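Local coordinates for cyclic di-GMP-binding protein XC_3703 (Xanthomonas campestris pv. campestris, PDB 5B7W) that binds the second messenger cyclic di-GMP and regulates virulence and biofilm formation, promoting DNA binding by a LysR-type transcriptional regulator when the dinucleotide is absent, at residues 4-9 / 154-159; 107-112 / 126-131; 33-38 / 50-55; 44-49 / 91-96; 95-100 / 149-154. One frame throughout, in Å; residues are numbered along the deposited sequence.

Contact 1 of 5, residues 4-9 / 154-159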
# COMPACT_ATOMS: atom_id res chain seq x y z
N PHE A 4 16.28 -1.48 -13.76
CA PHE A 4 15.32 -0.63 -13.08
C PHE A 4 15.03 -1.24 -11.72
O PHE A 4 15.44 -2.37 -11.42
CB PHE A 4 14.03 -0.46 -13.89
CG PHE A 4 13.22 -1.72 -14.01
CD1 PHE A 4 13.50 -2.65 -15.00
CD2 PHE A 4 12.18 -1.98 -13.13
CE1 PHE A 4 12.76 -3.81 -15.11
CE2 PHE A 4 11.44 -3.14 -13.24
CZ PHE A 4 11.73 -4.06 -14.22
N ASP A 5 14.30 -0.50 -10.89
CA ASP A 5 13.94 -0.95 -9.55
C ASP A 5 12.44 -1.19 -9.46
O ASP A 5 11.65 -0.35 -9.89
CB ASP A 5 14.36 0.08 -8.50
CG ASP A 5 15.80 -0.10 -8.05
OD1 ASP A 5 16.38 -1.17 -8.33
OD2 ASP A 5 16.34 0.82 -7.40
N VAL A 6 12.07 -2.34 -8.92
CA VAL A 6 10.69 -2.61 -8.53
C VAL A 6 10.53 -2.15 -7.09
O VAL A 6 11.20 -2.67 -6.19
CB VAL A 6 10.34 -4.10 -8.68
CG1 VAL A 6 8.87 -4.33 -8.37
CG2 VAL A 6 10.68 -4.58 -10.08
N ILE A 7 9.66 -1.17 -6.87
CA ILE A 7 9.48 -0.59 -5.55
C ILE A 7 8.02 -0.71 -5.15
O ILE A 7 7.13 -0.96 -5.98
CB ILE A 7 9.94 0.88 -5.48
CG1 ILE A 7 9.06 1.76 -6.38
CG2 ILE A 7 11.40 1.01 -5.86
CD1 ILE A 7 9.43 3.22 -6.35
N SER A 8 7.77 -0.52 -3.86
CA SER A 8 6.42 -0.46 -3.30
C SER A 8 6.44 0.65 -2.25
O SER A 8 6.75 0.41 -1.08
CB SER A 8 6.00 -1.80 -2.70
OG SER A 8 4.63 -1.77 -2.34
N GLU A 9 6.13 1.86 -2.69
CA GLU A 9 6.27 3.05 -1.86
C GLU A 9 4.99 3.87 -1.90
O GLU A 9 4.24 3.85 -2.88
CB GLU A 9 7.46 3.91 -2.30
CG GLU A 9 8.80 3.22 -2.13
CD GLU A 9 9.96 4.12 -2.52
OE1 GLU A 9 9.71 5.22 -3.06
OE2 GLU A 9 11.12 3.72 -2.28
N LEU A 154 2.91 -2.13 -7.00
CA LEU A 154 4.25 -2.07 -7.55
C LEU A 154 4.41 -0.81 -8.38
O LEU A 154 3.54 -0.49 -9.20
CB LEU A 154 4.57 -3.30 -8.40
CG LEU A 154 4.54 -4.66 -7.70
CD1 LEU A 154 4.96 -5.76 -8.67
CD2 LEU A 154 5.45 -4.65 -6.48
N GLN A 155 5.51 -0.09 -8.17
CA GLN A 155 5.94 0.99 -9.04
C GLN A 155 7.34 0.67 -9.55
O GLN A 155 8.01 -0.25 -9.07
CB GLN A 155 5.92 2.34 -8.32
CG GLN A 155 4.61 2.67 -7.64
CD GLN A 155 4.58 2.21 -6.19
OE1 GLN A 155 5.50 2.48 -5.43
NE2 GLN A 155 3.52 1.51 -5.82
N PHE A 156 7.78 1.43 -10.54
CA PHE A 156 9.06 1.17 -11.20
C PHE A 156 9.76 2.49 -11.47
O PHE A 156 9.16 3.41 -12.03
CB PHE A 156 8.84 0.39 -12.50
CG PHE A 156 7.88 -0.76 -12.38
CD1 PHE A 156 8.32 -2.01 -11.99
CD2 PHE A 156 6.53 -0.58 -12.63
CE1 PHE A 156 7.44 -3.06 -11.86
CE2 PHE A 156 5.64 -1.63 -12.50
CZ PHE A 156 6.10 -2.87 -12.12
N ASP A 157 11.03 2.57 -11.09
CA ASP A 157 11.81 3.80 -11.25
C ASP A 157 13.29 3.43 -11.31
O ASP A 157 13.65 2.26 -11.42
CB ASP A 157 11.51 4.78 -10.11
CG ASP A 157 12.05 4.31 -8.77
OD1 ASP A 157 12.32 3.10 -8.61
OD2 ASP A 157 12.22 5.16 -7.87
N ASN A 158 14.14 4.46 -11.24
CA ASN A 158 15.59 4.30 -11.20
C ASN A 158 16.10 3.49 -12.39
O ASN A 158 16.91 2.57 -12.26
CB ASN A 158 16.03 3.66 -9.88
CG ASN A 158 17.50 3.91 -9.58
OD1 ASN A 158 18.18 3.06 -8.99
ND2 ASN A 158 18.00 5.07 -9.98
N PHE A 159 15.60 3.84 -13.58
CA PHE A 159 16.02 3.20 -14.82
C PHE A 159 17.45 3.63 -15.14
O PHE A 159 17.70 4.81 -15.44
CB PHE A 159 15.07 3.56 -15.95
CG PHE A 159 13.71 2.92 -15.83
CD1 PHE A 159 12.80 3.38 -14.89
CD2 PHE A 159 13.34 1.88 -16.66
CE1 PHE A 159 11.55 2.80 -14.78
CE2 PHE A 159 12.09 1.30 -16.56
CZ PHE A 159 11.19 1.76 -15.61
O HOH W 1 14.78 3.06 -6.64
O HOH W 2 2.48 1.97 -3.23
O HOH W 3 12.39 5.01 -4.84

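Contact 2 of 5, residues 107-112 / 126-131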
# COMPACT_ATOMS: atom_id res chain seq x y z
N GLN A 107 9.18 -14.19 -3.96
CA GLN A 107 8.01 -14.41 -4.80
C GLN A 107 8.14 -13.63 -6.10
O GLN A 107 7.82 -14.16 -7.17
CB GLN A 107 6.72 -14.03 -4.06
CG GLN A 107 6.53 -14.81 -2.77
CD GLN A 107 5.22 -14.50 -2.09
OE1 GLN A 107 4.34 -13.88 -2.68
NE2 GLN A 107 5.07 -14.92 -0.83
N LEU A 108 8.65 -12.40 -6.04
CA LEU A 108 8.75 -11.63 -7.28
C LEU A 108 9.76 -12.25 -8.23
O LEU A 108 9.57 -12.22 -9.45
CB LEU A 108 9.07 -10.16 -7.01
CG LEU A 108 7.86 -9.35 -6.57
CD1 LEU A 108 8.21 -7.86 -6.43
CD2 LEU A 108 6.74 -9.56 -7.57
N VAL A 109 10.83 -12.86 -7.70
CA VAL A 109 11.81 -13.50 -8.57
C VAL A 109 11.23 -14.78 -9.17
O VAL A 109 11.54 -15.14 -10.31
CB VAL A 109 13.12 -13.75 -7.79
CG1 VAL A 109 14.19 -14.40 -8.67
CG2 VAL A 109 13.64 -12.44 -7.21
N ALA A 110 10.33 -15.44 -8.44
CA ALA A 110 9.91 -16.79 -8.84
C ALA A 110 8.94 -16.77 -10.01
O ALA A 110 9.02 -17.63 -10.89
CB ALA A 110 9.30 -17.54 -7.65
N LYS A 111 8.00 -15.82 -10.05
CA LYS A 111 7.13 -15.72 -11.22
C LYS A 111 7.88 -15.13 -12.42
O LYS A 111 7.55 -15.44 -13.57
CB LYS A 111 5.90 -14.87 -10.93
CG LYS A 111 5.05 -15.27 -9.73
CD LYS A 111 4.25 -14.03 -9.31
CE LYS A 111 3.63 -14.17 -7.90
NZ LYS A 111 2.69 -15.29 -7.76
N LEU A 112 8.90 -14.30 -12.16
CA LEU A 112 9.79 -13.88 -13.24
C LEU A 112 10.47 -15.09 -13.87
O LEU A 112 10.47 -15.25 -15.09
CB LEU A 112 10.83 -12.87 -12.76
CG LEU A 112 10.46 -11.42 -12.41
CD1 LEU A 112 11.68 -10.65 -11.90
CD2 LEU A 112 9.83 -10.71 -13.59
N ASP A 126 14.85 -3.18 0.46
CA ASP A 126 13.42 -3.42 0.30
C ASP A 126 12.96 -3.22 -1.14
O ASP A 126 11.76 -3.09 -1.40
CB ASP A 126 12.63 -2.51 1.24
CG ASP A 126 12.93 -1.04 1.02
OD1 ASP A 126 13.92 -0.73 0.33
OD2 ASP A 126 12.18 -0.19 1.55
N LYS A 127 13.90 -3.18 -2.09
CA LYS A 127 13.60 -3.03 -3.50
C LYS A 127 14.14 -4.23 -4.27
O LYS A 127 15.01 -4.96 -3.79
CB LYS A 127 14.20 -1.74 -4.07
CG LYS A 127 13.77 -0.47 -3.35
CD LYS A 127 14.47 0.75 -3.93
CE LYS A 127 13.95 2.03 -3.30
NZ LYS A 127 14.50 3.24 -3.99
N LEU A 128 13.62 -4.42 -5.48
CA LEU A 128 14.06 -5.48 -6.38
C LEU A 128 14.59 -4.84 -7.66
O LEU A 128 13.83 -4.23 -8.41
CB LEU A 128 12.92 -6.45 -6.69
CG LEU A 128 13.30 -7.65 -7.55
CD1 LEU A 128 14.20 -8.61 -6.79
CD2 LEU A 128 12.06 -8.37 -8.07
N ARG A 129 15.89 -4.97 -7.90
CA ARG A 129 16.48 -4.48 -9.14
C ARG A 129 16.46 -5.58 -10.19
O ARG A 129 16.90 -6.71 -9.93
CB ARG A 129 17.92 -4.00 -8.92
CG ARG A 129 18.51 -3.37 -10.18
CD ARG A 129 19.86 -2.73 -9.92
NE ARG A 129 19.77 -1.60 -9.00
CZ ARG A 129 19.25 -0.41 -9.31
NH1 ARG A 129 19.22 0.55 -8.39
NH2 ARG A 129 18.77 -0.18 -10.52
N VAL A 130 15.93 -5.25 -11.36
CA VAL A 130 15.80 -6.19 -12.47
C VAL A 130 16.75 -5.76 -13.57
O VAL A 130 16.75 -4.60 -13.99
CB VAL A 130 14.34 -6.24 -12.98
CG1 VAL A 130 14.23 -7.17 -14.17
CG2 VAL A 130 13.41 -6.68 -11.85
N THR A 131 17.57 -6.70 -14.05
CA THR A 131 18.53 -6.44 -15.10
C THR A 131 18.26 -7.36 -16.29
O THR A 131 17.94 -8.54 -16.11
CB THR A 131 19.97 -6.64 -14.61
OG1 THR A 131 20.23 -8.03 -14.40
CG2 THR A 131 20.21 -5.88 -13.32

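Contact 3 of 5, residues 33-38 / 50-55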
# COMPACT_ATOMS: atom_id res chain seq x y z
N LYS A 33 -22.32 12.65 14.16
CA LYS A 33 -22.65 13.80 14.98
C LYS A 33 -22.19 13.59 16.42
O LYS A 33 -22.55 12.61 17.07
CB LYS A 33 -24.16 14.06 14.92
CG LYS A 33 -25.06 13.09 15.72
CD LYS A 33 -25.06 11.67 15.13
CE LYS A 33 -25.76 10.68 16.03
NZ LYS A 33 -25.30 9.28 15.77
N GLY A 34 -21.34 14.50 16.90
CA GLY A 34 -20.78 14.41 18.24
C GLY A 34 -20.20 13.06 18.61
O GLY A 34 -19.95 12.79 19.78
N VAL A 35 -19.97 12.21 17.61
CA VAL A 35 -19.49 10.86 17.82
C VAL A 35 -17.97 10.89 17.89
O VAL A 35 -17.31 11.46 17.01
CB VAL A 35 -19.97 9.92 16.70
CG1 VAL A 35 -19.13 8.66 16.66
CG2 VAL A 35 -21.44 9.57 16.90
N GLU A 36 -17.42 10.28 18.94
CA GLU A 36 -15.97 10.25 19.14
C GLU A 36 -15.37 9.22 18.19
O GLU A 36 -15.37 8.03 18.47
CB GLU A 36 -15.64 9.95 20.59
CG GLU A 36 -16.36 10.85 21.58
CD GLU A 36 -15.59 11.05 22.86
OE1 GLU A 36 -14.47 10.52 22.98
OE2 GLU A 36 -16.11 11.75 23.76
N ALA A 37 -14.87 9.70 17.05
CA ALA A 37 -14.24 8.84 16.06
C ALA A 37 -13.13 9.63 15.38
O ALA A 37 -13.23 10.85 15.23
CB ALA A 37 -15.25 8.33 15.02
N LYS A 38 -12.08 8.93 14.97
CA LYS A 38 -10.90 9.60 14.44
C LYS A 38 -10.01 8.62 13.70
O LYS A 38 -10.01 7.42 13.99
CB LYS A 38 -10.11 10.28 15.56
CG LYS A 38 -9.81 9.35 16.73
CD LYS A 38 -9.14 10.08 17.89
CE LYS A 38 -7.62 9.96 17.81
NZ LYS A 38 -6.97 10.44 19.06
N SER A 50 -10.73 4.38 15.17
CA SER A 50 -11.41 4.21 16.45
C SER A 50 -12.80 4.81 16.35
O SER A 50 -12.97 5.93 15.87
CB SER A 50 -10.63 4.87 17.59
OG SER A 50 -10.46 6.25 17.36
N ALA A 51 -13.80 4.06 16.82
CA ALA A 51 -15.18 4.48 16.79
C ALA A 51 -15.92 3.77 17.91
O ALA A 51 -15.38 2.82 18.50
CB ALA A 51 -15.84 4.19 15.43
N PRO A 52 -17.13 4.21 18.25
CA PRO A 52 -17.89 3.50 19.29
C PRO A 52 -18.23 2.06 18.94
O PRO A 52 -18.29 1.22 19.85
CB PRO A 52 -19.16 4.35 19.43
CG PRO A 52 -18.73 5.72 19.04
CD PRO A 52 -17.72 5.53 17.95
N SER A 53 -18.46 1.74 17.67
CA SER A 53 -18.95 0.42 17.30
C SER A 53 -18.14 -0.16 16.14
O SER A 53 -17.43 0.55 15.43
CB SER A 53 -20.43 0.45 16.92
OG SER A 53 -20.64 1.21 15.74
N ASP A 54 -18.27 -1.48 15.98
CA ASP A 54 -17.60 -2.17 14.88
C ASP A 54 -18.10 -1.67 13.53
O ASP A 54 -17.32 -1.55 12.57
CB ASP A 54 -17.83 -3.68 15.01
CG ASP A 54 -16.85 -4.50 14.18
OD1 ASP A 54 -16.89 -4.39 12.93
OD2 ASP A 54 -16.07 -5.26 14.77
N PHE A 55 -19.40 -1.38 13.43
CA PHE A 55 -19.96 -0.93 12.15
C PHE A 55 -19.44 0.45 11.77
O PHE A 55 -19.22 0.73 10.59
CB PHE A 55 -21.49 -0.92 12.22
CG PHE A 55 -22.13 -0.16 11.09
CD1 PHE A 55 -22.16 -0.70 9.82
CD2 PHE A 55 -22.69 1.08 11.31
CE1 PHE A 55 -22.75 -0.00 8.77
CE2 PHE A 55 -23.28 1.78 10.28
CZ PHE A 55 -23.31 1.24 9.01
O HOH W 4 -7.93 6.31 16.15

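Contact 4 of 5, residues 44-49 / 91-96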
# COMPACT_ATOMS: atom_id res chain seq x y z
N GLY A 44 3.89 7.43 10.15
CA GLY A 44 3.78 7.34 8.71
C GLY A 44 3.62 5.93 8.19
O GLY A 44 3.88 5.68 7.00
N LYS A 45 3.20 5.00 9.03
CA LYS A 45 3.05 3.59 8.67
C LYS A 45 1.72 3.00 9.09
O LYS A 45 1.15 2.19 8.36
CB LYS A 45 4.19 2.76 9.28
CG LYS A 45 5.59 3.23 8.91
CD LYS A 45 6.64 2.50 9.72
CE LYS A 45 8.04 2.82 9.22
NZ LYS A 45 8.07 3.12 7.76
N VAL A 46 1.20 3.39 10.26
CA VAL A 46 0.01 2.78 10.84
C VAL A 46 -1.09 3.83 10.91
O VAL A 46 -0.87 4.95 11.38
CB VAL A 46 0.30 2.20 12.24
CG1 VAL A 46 -0.98 1.74 12.91
CG2 VAL A 46 1.30 1.06 12.13
N ILE A 47 -2.28 3.46 10.44
CA ILE A 47 -3.48 4.28 10.57
C ILE A 47 -4.38 3.61 11.59
O ILE A 47 -4.88 2.50 11.36
CB ILE A 47 -4.20 4.46 9.23
CG1 ILE A 47 -3.30 5.16 8.21
CG2 ILE A 47 -5.49 5.24 9.42
CD1 ILE A 47 -3.95 5.37 6.86
N ASN A 48 -4.59 4.27 12.72
CA ASN A 48 -5.44 3.75 13.78
C ASN A 48 -6.85 4.30 13.61
O ASN A 48 -7.05 5.52 13.63
CB ASN A 48 -4.88 4.10 15.16
CG ASN A 48 -3.69 3.23 15.54
OD1 ASN A 48 -3.76 2.01 15.48
ND2 ASN A 48 -2.60 3.87 15.93
N GLN A 49 -7.82 3.41 13.43
CA GLN A 49 -9.23 3.78 13.37
C GLN A 49 -9.88 3.47 14.71
O GLN A 49 -9.62 2.42 15.31
CB GLN A 49 -9.95 3.02 12.25
CG GLN A 49 -9.18 2.95 10.94
CD GLN A 49 -10.00 2.35 9.81
OE1 GLN A 49 -10.35 3.03 8.85
NE2 GLN A 49 -10.32 1.07 9.94
N ARG A 91 -11.63 -0.37 17.92
CA ARG A 91 -10.38 0.14 17.37
C ARG A 91 -9.82 -0.87 16.38
O ARG A 91 -10.00 -2.08 16.54
CB ARG A 91 -9.35 0.42 18.47
CG ARG A 91 -9.77 1.47 19.49
CD ARG A 91 -8.67 1.74 20.50
NE ARG A 91 -9.06 2.76 21.47
CZ ARG A 91 -8.90 4.07 21.29
NH1 ARG A 91 -8.35 4.52 20.18
NH2 ARG A 91 -9.28 4.92 22.24
N GLN A 92 -9.14 -0.36 15.36
CA GLN A 92 -8.55 -1.22 14.34
C GLN A 92 -7.28 -0.57 13.80
O GLN A 92 -7.27 0.63 13.50
CB GLN A 92 -9.53 -1.48 13.19
CG GLN A 92 -9.04 -2.51 12.19
CD GLN A 92 -9.98 -2.69 11.02
OE1 GLN A 92 -10.73 -1.78 10.67
NE2 GLN A 92 -9.95 -3.87 10.41
N LYS A 93 -6.23 -1.37 13.69
CA LYS A 93 -4.94 -0.92 13.17
C LYS A 93 -4.82 -1.29 11.70
O LYS A 93 -4.99 -2.46 11.34
CB LYS A 93 -3.80 -1.55 13.98
CG LYS A 93 -2.45 -1.51 13.30
CD LYS A 93 -1.37 -2.11 14.19
CE LYS A 93 -0.01 -2.09 13.51
NZ LYS A 93 1.07 -2.51 14.44
N VAL A 94 -4.55 -0.30 10.86
CA VAL A 94 -4.37 -0.50 9.43
C VAL A 94 -2.92 -0.16 9.10
O VAL A 94 -2.49 0.99 9.24
CB VAL A 94 -5.34 0.36 8.60
CG1 VAL A 94 -5.23 0.01 7.12
CG2 VAL A 94 -6.76 0.17 9.10
N THR A 95 -2.16 -1.17 8.67
CA THR A 95 -0.76 -0.99 8.31
C THR A 95 -0.67 -0.58 6.85
O THR A 95 -1.14 -1.32 5.97
CB THR A 95 0.04 -2.26 8.57
OG1 THR A 95 0.06 -2.55 9.97
CG2 THR A 95 1.47 -2.10 8.07
N VAL A 96 -0.07 0.58 6.59
CA VAL A 96 0.21 1.01 5.23
C VAL A 96 1.50 0.35 4.78
O VAL A 96 2.60 0.86 5.05
CB VAL A 96 0.29 2.54 5.12
CG1 VAL A 96 0.50 2.97 3.68
CG2 VAL A 96 -0.98 3.18 5.69

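Contact 5 of 5, residues 95-100 / 149-154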
# COMPACT_ATOMS: atom_id res chain seq x y z
N THR A 95 -2.16 -1.17 8.67
CA THR A 95 -0.76 -0.99 8.31
C THR A 95 -0.67 -0.58 6.85
O THR A 95 -1.14 -1.32 5.97
CB THR A 95 0.04 -2.26 8.57
OG1 THR A 95 0.06 -2.55 9.97
CG2 THR A 95 1.47 -2.10 8.07
N VAL A 96 -0.07 0.58 6.59
CA VAL A 96 0.21 1.01 5.23
C VAL A 96 1.50 0.35 4.78
O VAL A 96 2.60 0.86 5.05
CB VAL A 96 0.29 2.54 5.12
CG1 VAL A 96 0.50 2.97 3.68
CG2 VAL A 96 -0.98 3.18 5.69
N LYS A 97 1.39 -0.80 4.11
CA LYS A 97 2.56 -1.58 3.74
C LYS A 97 3.39 -0.83 2.71
O LYS A 97 2.86 -0.33 1.71
CB LYS A 97 2.15 -2.94 3.20
CG LYS A 97 1.43 -3.82 4.22
CD LYS A 97 0.94 -5.12 3.58
CE LYS A 97 0.06 -4.85 2.37
NZ LYS A 97 -0.41 -6.11 1.72
N GLN A 98 4.70 -0.76 2.95
CA GLN A 98 5.66 -0.13 2.05
C GLN A 98 6.93 -0.96 2.03
O GLN A 98 7.30 -1.58 3.04
CB GLN A 98 5.97 1.32 2.45
CG GLN A 98 4.75 2.19 2.68
CD GLN A 98 4.95 3.20 3.79
OE1 GLN A 98 5.54 4.26 3.59
NE2 GLN A 98 4.44 2.88 4.98
N GLY A 99 7.61 -0.96 0.89
CA GLY A 99 8.82 -1.75 0.73
C GLY A 99 8.53 -3.20 0.43
O GLY A 99 7.49 -3.72 0.81
N ILE A 100 9.45 -3.87 -0.27
CA ILE A 100 9.27 -5.26 -0.66
C ILE A 100 10.14 -6.12 0.25
O ILE A 100 11.37 -6.14 0.12
CB ILE A 100 9.61 -5.49 -2.14
CG1 ILE A 100 8.72 -4.60 -3.02
CG2 ILE A 100 9.41 -6.95 -2.51
CD1 ILE A 100 9.03 -4.70 -4.50
N ASP A 149 -0.75 -11.21 -9.86
CA ASP A 149 -1.65 -11.38 -8.72
C ASP A 149 -0.80 -11.24 -7.45
O ASP A 149 -0.39 -12.23 -6.85
CB ASP A 149 -2.38 -12.72 -8.77
CG ASP A 149 -3.60 -12.75 -7.88
OD1 ASP A 149 -4.69 -12.35 -8.35
OD2 ASP A 149 -3.48 -13.18 -6.71
N PHE A 150 -0.55 -10.00 -7.06
CA PHE A 150 0.39 -9.69 -5.99
C PHE A 150 -0.29 -8.91 -4.88
O PHE A 150 -1.17 -8.08 -5.13
CB PHE A 150 1.58 -8.89 -6.53
CG PHE A 150 2.81 -9.00 -5.69
CD1 PHE A 150 3.38 -10.23 -5.43
CD2 PHE A 150 3.41 -7.86 -5.16
CE1 PHE A 150 4.52 -10.34 -4.66
CE2 PHE A 150 4.54 -7.96 -4.39
CZ PHE A 150 5.10 -9.20 -4.14
N GLU A 151 0.13 -9.19 -3.64
CA GLU A 151 -0.42 -8.56 -2.45
C GLU A 151 0.13 -7.16 -2.20
O GLU A 151 -0.09 -6.60 -1.13
CB GLU A 151 -0.14 -9.44 -1.22
CG GLU A 151 1.33 -9.72 -0.98
CD GLU A 151 1.57 -10.65 0.19
OE1 GLU A 151 1.97 -11.81 -0.05
OE2 GLU A 151 1.35 -10.22 1.34
N LEU A 152 0.85 -6.59 -3.17
CA LEU A 152 1.45 -5.28 -3.01
C LEU A 152 1.34 -4.44 -4.28
O LEU A 152 1.52 -4.97 -5.39
CB LEU A 152 2.94 -5.35 -2.63
CG LEU A 152 3.35 -5.27 -1.16
CD1 LEU A 152 3.30 -6.63 -0.50
CD2 LEU A 152 4.74 -4.66 -1.00
N PRO A 153 1.07 -3.15 -4.14
CA PRO A 153 1.20 -2.25 -5.29
C PRO A 153 2.66 -2.12 -5.69
O PRO A 153 3.55 -2.00 -4.84
CB PRO A 153 0.65 -0.92 -4.76
CG PRO A 153 -0.15 -1.28 -3.54
CD PRO A 153 0.55 -2.46 -2.95
N LEU A 154 2.91 -2.13 -7.00
CA LEU A 154 4.25 -2.07 -7.55
C LEU A 154 4.41 -0.81 -8.38
O LEU A 154 3.54 -0.49 -9.20
CB LEU A 154 4.57 -3.30 -8.40
CG LEU A 154 4.54 -4.66 -7.70
CD1 LEU A 154 4.96 -5.76 -8.67
CD2 LEU A 154 5.45 -4.65 -6.48

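Contact 1 of 5, residues 4-9 / 154-159
Phe159 lays its ring over the first carbon of the Phe4 side chain: Phe4 CB stands 3.7 Å from the Phe159 ring centroid, only 12° off the normal, a CH-pi contact. The two rings run nearly parallel but slid apart. Arg135, probably a cyclic di-GMP-binding residue, is close to Phe159. Phe4 CG sits in the crowded position between backbone N and carbonyl carbon (chi1 68°), which brings ring atom CE2 to 3.5 Å from Phe156 CD1. Val6 CG2 meets the edge of the Phe156 ring. Behind these rings run antiparallel strands 3-7 and 155-160, an inner and an edge strand of the RRM-like sheet of domain I; helix 135-146 covers the face bearing Phe4, Val6 and Phe156. Two pairs of backbone bonds join Asp5 to Asp157 and Ile7 to Gln155, the straightest being Ile7 N to Gln155 O at 2.9 Å. Gln155 bends at chi2 (92°) and uses an in-plane lone pair of OE1 to accept the N-H of Glu9, N to OE1 2.9 Å; its NE2 reaches Glu9 O through a water. On the other face a water bridges Asp5 OD2 and Asp157 OD1, and Arg129 pairs with Asp5 and bonds Asn158 OD1.

Contact 2 of 5, residues 107-112 / 126-131
Helix 107-112 lies over strand 127-131 with the two axes 10.4 Å apart at closest and their N-to-C directions 27° from parallel, so a single layer of side chains fills the gap. Leu128 does most of the work. Its CG is anti to the backbone N (chi1 -176°), and the isobutyl end splits between two helix residues: CD2 comes up to Leu108 CB at 3.6 Å, while CD1 goes to Val109 CG2 at 3.9 Å, Val109 and Leu128 crossing obliquely. One turn further along the helix, Leu112 CD1 reaches between the strand residues, 4.3 Å from Val130 CG2 and slightly farther from Leu128 CD2. Leu108, Leu112, Leu128 and Val130 all point their CB atoms across the gap. This is a helix-on-sheet layer of the RRM-like domain I; Leu145 of helix 135-146 touches both Leu108 and Leu112, and Ala121 of strand 119-124 borders Val109 and Leu112. The strand's polar side chains, Lys127, Arg129 and Thr131, lie on its other face. Between helix and strand only methyl and methylene groups meet, so the contact rests on burial of apolar surface and on shape, with no directional bond fixing the helix along the strand.

Contact 3 of 5, residues 33-38 / 50-55
Lys38 N gives its hydrogen to Ser50 O at 3.3 Å, in the plane of the carbonyl, and Ser50 N returns a weak bond to Lys38 O. Together they make Lys38 and Ser50 an antiparallel hydrogen-bonded pair, the open end of the hairpin formed by strands 38-42 and 46-51 in the RRM-like sheet of domain II. A water fastens the same corner a second time: it donates to Lys38 O and lies 2.8 Å from Ser50 OG. Both side chains leave on the same face, and the serine's chi1 of 60° puts OG close beside Lys38 CG, at 3.2 Å. Lys38 CG takes the equivalent crowded position between N and carbonyl carbon before the chain bends at chi3 and leads the ammonium group away. Ser50 O also receives a CA-H...O contact from Ala37 CA at 3.2 Å. The ladder of backbone bonds ends here, although Ala37 and Ala51 still lie close, CB to CB at 4.2 Å; Leu26 of helix 12-26 lies against the first, and helix 54-70 against the second. From Glu36 and Pro52 on the chains diverge. Ser53, just past the proline, occupies the N-cap position of helix 54-70. Farthest out along the loop, Val35 and Pro52 cross obliquely at the surface. Val35 CG1, anti to the backbone N, touches the proline ring where it joins nitrogen, 3.7 Å from Pro52 CD.

Contact 4 of 5, residues 44-49 / 91-96
A ladder of backbone bonds draws these antiparallel strands together: Ile47 N to Val94 O is almost straight at 2.8 Å (177°), and Val96 N meets Lys45 O at 2.7 Å nearly along the C=O axis. The two faces differ in burial. On one, Ile47, Gln49, Gln92 and Val94 are buried. Ile47 CG1 is anti to the carbonyl carbon, which brings CD1 obliquely to Val96 CG2 at 3.9 Å. Gln49 and Gln92 lie side by side with amide planes 36° apart; Thr61 OG1 accepts from Gln49 NE2 and Gly81 O from Gln92 NE2, so both buried NH2 groups are held. On the opposite face the exposed Lys93 lies fully extended along Val46, a local aliphatic contact with its CG 3.6 Å from Val46 CG1. A classic beta bulge at Lys45 and Val46, both facing Glu42, starts the strand. Helices 12-26 and 54-70 cover the Ile47 face, while strands 38-42 and 78-85 flank the pair in the domain II sheet.

Contact 5 of 5, residues 95-100 / 149-154
Glu151 O is the best-held acceptor here, gripped across the contact by one bond: Lys97 NZ approaches it at 2.9 Å, nearly along the C=O axis (162°). The lysine leaves with CG anti to the carbonyl carbon, runs extended, then bends at chi3 (-55°) to bring its ammonium group to the backbone of 149-154. Glu151 OE2 lies 4.5 Å from the same NZ, beyond a salt bridge, so the carboxylate probably adds a diffuse attraction at most. Gln98 leaves its backbone away from 149-154, and a bond from its NE2 to Val96 O at 2.7 Å, with that oxygen close to the amide plane, fixes the amide there. Both segments lie where the two RRM-like domains meet: 95-100 leaves the last strand of the domain II sheet and enters domain I, and 149-154 leads into the final domain I strand. Gly99 has a positive phi (81°), which suits a residue without a side chain, and its O comes 3.4 Å from Leu152 CD2. Leu152 points across the gap to make that contact, and Ser8 also touches it. Deeper in, Ile100 and Leu154 cross at about a right angle, Ile100 CD1 to Leu154 CD2 at 4.1 Å, with Val6 touching both and Leu108 of helix 102-114 closing over Ile100.

The contacts run from one RRM-like domain to the other. Contacts 1 and 2 belong to domain I, their centres 11 Å apart, and share its sheet, where strands 3-7 and 127-132 are neighbours. Contacts 3 and 4 lie in domain II and share strand 46-51, with centres 15 Å apart; contacts 1 and 3 stand 38 Å from centre to centre, on opposite sides of the chain's centre. Along the chain, 4-9 opens domain I, contacts 3 and 4 come within the inserted domain II, contact 2 follows in domain I, and 154-159 closes it. Contact 5, about 5 Å from the chain's centre, joins the exit of domain II to the loop before the last domain I strand.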